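Ferric-siderophore receptor protein (Streptomyces coelicolor, PDB 2X4L) probably binds ferric siderophores outside the cell and delivers them for import. Local coordinates at residues A[196-201]-A[318-323]; A[178-182]-A[304-308]. All coordinates share one frame. Residues are numbered along the deposited sequence.

Contact 1 of 2, residues A[196-201]-A[318-323]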
loop_
_atom_site.group_PDB
_atom_site.type_symbol
_atom_site.label_atom_id
_atom_site.label_comp_id
_atom_site.label_asym_id
_atom_site.label_seq_id
_atom_site.Cartn_x
_atom_site.Cartn_y
_atom_site.Cartn_z
ATOM N N LYS A 196 11.143 13.430 -19.088
ATOM C CA LYS A 196 11.915 14.076 -17.953
ATOM C C LYS A 196 12.888 13.074 -17.320
ATOM O O LYS A 196 12.820 12.807 -16.093
ATOM C CB LYS A 196 10.886 14.622 -16.919
ATOM C CG LYS A 196 9.853 15.714 -17.383
ATOM C CD LYS A 196 10.524 17.059 -17.726
ATOM C CE LYS A 196 10.970 17.866 -16.457
ATOM N NZ LYS A 196 9.762 18.366 -15.741
ATOM N N PRO A 197 13.854 12.513 -18.109
ATOM C CA PRO A 197 14.649 11.365 -17.651
ATOM C C PRO A 197 15.635 11.876 -16.591
ATOM O O PRO A 197 16.138 11.052 -15.793
ATOM C CB PRO A 197 15.386 10.895 -18.933
ATOM C CG PRO A 197 15.453 12.086 -19.755
ATOM C CD PRO A 197 14.066 12.749 -19.559
ATOM N N GLU A 198 15.792 13.202 -16.545
ATOM C CA GLU A 198 16.794 13.791 -15.589
ATOM C C GLU A 198 16.220 13.980 -14.200
ATOM O O GLU A 198 16.989 14.212 -13.238
ATOM C CB GLU A 198 17.297 15.140 -16.098
ATOM C CG GLU A 198 16.362 16.330 -16.045
ATOM C CD GLU A 198 15.188 16.322 -17.120
ATOM O OE1 GLU A 198 15.103 15.362 -17.901
ATOM O OE2 GLU A 198 14.376 17.257 -17.154
ATOM N N ILE A 199 14.899 13.873 -14.068
ATOM C CA ILE A 199 14.215 14.041 -12.762
ATOM C C ILE A 199 14.398 12.827 -11.854
ATOM O O ILE A 199 13.922 11.732 -12.198
ATOM C CB ILE A 199 12.717 14.440 -12.930
ATOM C CG1 ILE A 199 12.644 15.763 -13.720
ATOM C CG2 ILE A 199 12.033 14.442 -11.542
ATOM C CD1 ILE A 199 13.368 17.010 -13.025
ATOM N N ARG A 200 15.093 13.006 -10.739
ATOM C CA ARG A 200 15.468 11.904 -9.802
ATOM C C ARG A 200 14.446 11.877 -8.672
ATOM O O ARG A 200 14.221 12.910 -8.013
ATOM C CB ARG A 200 16.824 12.189 -9.174
ATOM C CG ARG A 200 17.878 12.212 -10.223
ATOM C CD ARG A 200 19.152 12.983 -9.840
ATOM N NE ARG A 200 18.903 14.390 -9.709
ATOM C CZ ARG A 200 19.813 15.323 -9.409
ATOM N NH1 ARG A 200 21.078 15.029 -9.246
ATOM N NH2 ARG A 200 19.409 16.564 -9.319
ATOM N N VAL A 201 13.773 10.762 -8.497
ATOM C CA VAL A 201 12.763 10.568 -7.446
ATOM C C VAL A 201 13.292 9.799 -6.258
ATOM O O VAL A 201 13.893 8.723 -6.484
ATOM C CB VAL A 201 11.581 9.790 -8.065
ATOM C CG1 VAL A 201 10.479 9.653 -6.950
ATOM C CG2 VAL A 201 11.037 10.617 -9.277
ATOM N N ILE A 318 6.458 14.653 -11.826
ATOM C CA ILE A 318 7.585 14.604 -12.774
ATOM C C ILE A 318 7.399 15.579 -13.923
ATOM O O ILE A 318 8.339 16.259 -14.333
ATOM C CB ILE A 318 7.756 13.138 -13.285
ATOM C CG1 ILE A 318 8.301 12.270 -12.096
ATOM C CG2 ILE A 318 8.810 13.056 -14.465
ATOM C CD1 ILE A 318 8.288 10.760 -12.489
ATOM N N GLU A 319 6.184 15.664 -14.425
ATOM C CA GLU A 319 5.867 16.604 -15.534
ATOM C C GLU A 319 6.242 18.034 -15.194
ATOM O O GLU A 319 6.757 18.750 -16.053
ATOM C CB GLU A 319 4.328 16.537 -15.869
ATOM C CG GLU A 319 3.927 15.240 -16.535
ATOM C CD GLU A 319 2.473 14.895 -16.372
ATOM O OE1 GLU A 319 1.700 15.723 -15.742
ATOM O OE2 GLU A 319 2.056 13.787 -16.826
ATOM N N ASN A 320 6.017 18.399 -13.934
ATOM C CA ASN A 320 6.195 19.806 -13.529
ATOM C C ASN A 320 7.480 20.069 -12.781
ATOM O O ASN A 320 7.806 21.257 -12.581
ATOM C CB ASN A 320 4.981 20.171 -12.766
ATOM C CG ASN A 320 3.759 20.108 -13.689
ATOM O OD1 ASN A 320 2.928 19.155 -13.666
ATOM N ND2 ASN A 320 3.672 21.107 -14.593
ATOM N N ALA A 321 8.257 19.028 -12.485
ATOM C CA ALA A 321 9.430 19.216 -11.637
ATOM C C ALA A 321 10.551 19.976 -12.361
ATOM O O ALA A 321 10.820 19.773 -13.550
ATOM C CB ALA A 321 9.950 17.835 -11.249
ATOM N N LYS A 322 11.275 20.783 -11.590
ATOM C CA LYS A 322 12.541 21.347 -11.975
ATOM C C LYS A 322 13.654 20.492 -11.421
ATOM O O LYS A 322 13.489 19.952 -10.343
ATOM C CB LYS A 322 12.637 22.761 -11.365
ATOM C CG LYS A 322 11.702 23.762 -12.012
ATOM C CD LYS A 322 11.573 25.024 -11.094
ATOM C CE LYS A 322 10.182 25.665 -11.209
ATOM N NZ LYS A 322 9.873 26.019 -12.637
ATOM N N LYS A 323 14.787 20.352 -12.145
ATOM C CA LYS A 323 15.899 19.623 -11.607
ATOM C C LYS A 323 16.536 20.579 -10.594
ATOM O O LYS A 323 16.992 21.700 -10.937
ATOM C CB LYS A 323 16.885 19.124 -12.704
ATOM C CG LYS A 323 18.074 18.366 -12.147
ATOM C CD LYS A 323 18.995 17.881 -13.277
ATOM C CE LYS A 323 20.040 16.930 -12.732
ATOM N NZ LYS A 323 21.232 16.797 -13.634
#

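Contact 2 of 2, residues A[178-182]-A[304-308]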
loop_
_atom_site.group_PDB
_atom_site.type_symbol
_atom_site.label_atom_id
_atom_site.label_comp_id
_atom_site.label_asym_id
_atom_site.label_seq_id
_atom_site.Cartn_x
_atom_site.Cartn_y
_atom_site.Cartn_z
ATOM N N ALA A 178 -12.538 1.984 -14.279
ATOM C CA ALA A 178 -11.423 2.138 -13.407
ATOM C C ALA A 178 -10.116 1.574 -13.962
ATOM O O ALA A 178 -9.048 2.178 -13.823
ATOM C CB ALA A 178 -11.708 1.512 -12.003
ATOM N N LYS A 179 -10.258 0.398 -14.580
ATOM C CA LYS A 179 -9.095 -0.252 -15.194
ATOM C C LYS A 179 -8.622 0.586 -16.381
ATOM O O LYS A 179 -7.376 0.763 -16.549
ATOM C CB LYS A 179 -9.474 -1.676 -15.603
ATOM C CG LYS A 179 -8.390 -2.400 -16.323
ATOM C CD LYS A 179 -7.052 -2.407 -15.585
ATOM C CE LYS A 179 -6.118 -3.544 -16.075
ATOM N NZ LYS A 179 -5.812 -3.573 -17.554
ATOM N N ALA A 180 -9.530 1.144 -17.176
ATOM C CA ALA A 180 -9.104 1.971 -18.296
ATOM C C ALA A 180 -8.403 3.204 -17.758
ATOM O O ALA A 180 -7.393 3.627 -18.381
ATOM C CB ALA A 180 -10.351 2.391 -19.089
ATOM N N ALA A 181 -8.896 3.786 -16.629
ATOM C CA ALA A 181 -8.265 4.995 -16.105
ATOM C C ALA A 181 -6.863 4.625 -15.565
ATOM O O ALA A 181 -5.904 5.406 -15.733
ATOM C CB ALA A 181 -9.127 5.638 -15.013
ATOM N N PHE A 182 -6.701 3.445 -14.970
ATOM C CA PHE A 182 -5.391 3.048 -14.464
ATOM C C PHE A 182 -4.484 2.878 -15.683
ATOM O O PHE A 182 -3.335 3.338 -15.609
ATOM C CB PHE A 182 -5.546 1.714 -13.784
ATOM C CG PHE A 182 -4.256 1.109 -13.310
ATOM C CD1 PHE A 182 -3.750 1.350 -12.056
ATOM C CD2 PHE A 182 -3.607 0.218 -14.144
ATOM C CE1 PHE A 182 -2.535 0.793 -11.659
ATOM C CE2 PHE A 182 -2.447 -0.390 -13.774
ATOM C CZ PHE A 182 -1.888 -0.160 -12.501
ATOM N N TYR A 304 -7.986 -0.813 -8.731
ATOM C CA TYR A 304 -7.523 0.133 -9.769
ATOM C C TYR A 304 -7.883 1.547 -9.408
ATOM O O TYR A 304 -7.043 2.466 -9.640
ATOM C CB TYR A 304 -8.056 -0.266 -11.190
ATOM C CG TYR A 304 -7.449 -1.581 -11.640
ATOM C CD1 TYR A 304 -6.099 -1.672 -12.034
ATOM C CD2 TYR A 304 -8.206 -2.776 -11.570
ATOM C CE1 TYR A 304 -5.517 -2.920 -12.393
ATOM C CE2 TYR A 304 -7.634 -3.986 -11.929
ATOM C CZ TYR A 304 -6.341 -4.045 -12.384
ATOM O OH TYR A 304 -5.785 -5.238 -12.706
ATOM N N ASP A 305 -9.032 1.760 -8.800
ATOM C CA ASP A 305 -9.475 3.061 -8.428
ATOM C C ASP A 305 -8.450 3.740 -7.524
ATOM O O ASP A 305 -8.185 4.937 -7.646
ATOM C CB ASP A 305 -10.811 2.891 -7.693
ATOM C CG ASP A 305 -11.315 4.117 -7.260
ATOM O OD1 ASP A 305 -12.290 4.583 -7.840
ATOM O OD2 ASP A 305 -10.633 4.689 -6.408
ATOM N N LYS A 306 -8.022 2.996 -6.533
ATOM C CA LYS A 306 -7.065 3.614 -5.602
ATOM C C LYS A 306 -5.621 3.622 -6.002
ATOM O O LYS A 306 -4.784 4.317 -5.407
ATOM C CB LYS A 306 -7.191 2.944 -4.223
ATOM C CG LYS A 306 -8.520 3.145 -3.547
ATOM C CD LYS A 306 -8.775 4.588 -3.189
ATOM C CE LYS A 306 -10.210 4.790 -2.623
ATOM N NZ LYS A 306 -11.284 4.418 -3.658
ATOM N N CYS A 307 -5.293 2.886 -7.055
ATOM C CA CYS A 307 -3.899 2.952 -7.562
ATOM C C CYS A 307 -3.712 3.945 -8.702
ATOM O O CYS A 307 -2.615 4.374 -9.004
ATOM C CB CYS A 307 -3.475 1.550 -8.082
ATOM S SG CYS A 307 -3.097 0.474 -6.590
ATOM N N THR A 308 -4.788 4.279 -9.401
ATOM C CA THR A 308 -4.758 5.304 -10.461
ATOM C C THR A 308 -4.154 6.592 -9.956
ATOM O O THR A 308 -3.241 7.188 -10.587
ATOM C CB THR A 308 -6.111 5.503 -11.135
ATOM O OG1 THR A 308 -6.474 4.268 -11.734
ATOM C CG2 THR A 308 -6.115 6.582 -12.276
HETATM O O HOH W 1 -9.200 3.895 -11.779
#

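Contact 1 of 2, residues A[196-201]-A[318-323]
Ile199, Val201, Ile318 and Ala321 form the apolar centre of this contact. Here the C-terminal end of helix 304-320 meets the start of strand 200-206 in the C-terminal lobe of a two-lobed periplasmic binding protein fold. Ile199 CD1 lies 3.9 Å from Ala321 CB, and Ile199 CG2 is 4.4 Å from Ile318 CG1. Val201 CG2 approaches Ile318 CD1 at 4.2 Å. Val262 of the adjacent strand 262-266 touches both Ile199 and Ala321. Ile199 enters this layer from a type I turn, Lys196 to Ile199, which follows helix 173-195 and is closed by Ile199 N to Lys196 O at 3.1 Å.

Further out, the chain of Lys323 runs extended past Glu198 and Arg200. Its CE lies over one face of the Arg200 guanidinium, 3.5 Å from Arg200 NH2. That guanidinium is held by a salt bridge to Asp261 and a hydrogen bond to Gly325 O. At the polar edge, Lys196 curls back with all four chi angles in m. Lys196 NZ reaches the end of the helix and donates to Ile318 O at 2.9 Å, Glu319 O at 3.0 Å and Ala321 O at 2.8 Å.

Contact 2 of 2, residues A[178-182]-A[304-308]
Two helix segments pack side by side here, running in nearly the same direction. Their axes cross at 25° and come within 8.5 Å. Ala178 and Ala181 put only methyl groups at the interface: Ala178 CB is 4.1 Å from Tyr304 CB, and Ala181 CB 4.2 Å from Thr308 CG2. The CA atoms of Phe182 and Thr308 are 4.6 Å apart.

The aromatic side chains set the packing. Phe182 has chi1 in t and Tyr304 has chi1 in m, so both rings gather along one side of the helix pair, the side that helix 153-165 covers. They form a T-shaped pair, with the edge of Tyr304 toward the face of Phe182. The centroids are 5.1 Å apart and the planes meet at 71°. Lys179, with chi1 in t and chi2 in p, lays its aliphatic chain over the Tyr304 ring. Its CD sits 3.6 Å from the ring centroid, a CH-pi contact, while its amino group pairs with Asp183. Phe182 CE1 also meets Cys307 CB at 3.8 Å.

Thr308 has chi1 in m, which turns OG1 back to its own helix, where it donates to Tyr304 O at 2.8 Å. One water donates to Ala178 O at 2.7 Å and to Thr308 OG1 at 2.8 Å, bridging the two helices.

Tyr304 begins helix 304-320, and its N is hydrogen-bonded to Tyr61 OH. Helix 153-165 packs against the aromatic pair: Leu156 touches Phe182, Tyr304 and Cys307, and the ring of Trp160 meets that of Tyr304. Helix 173-195 thus lies against both helix 304-320 and helix 153-165.

In the fold
Both contacts use helix 304-320: contact 2 its first residues, contact 1 its last turn and the tail beyond. The other partner is helix 173-195 in contact 2, and the turn and strand 200-206 that follow it in contact 1. The order along the chain is 178-182, 196-201, 304-308, 318-323, so the segments alternate. The contact centres are 23 Å apart, and their nearest atoms are about 11 Å apart. The two long helices therefore run alongside each other from contact 2 toward the mixed sheet of the C-terminal lobe. Long helical connections between lobes are known in this family and are consistent with limited hinge motion on ligand binding.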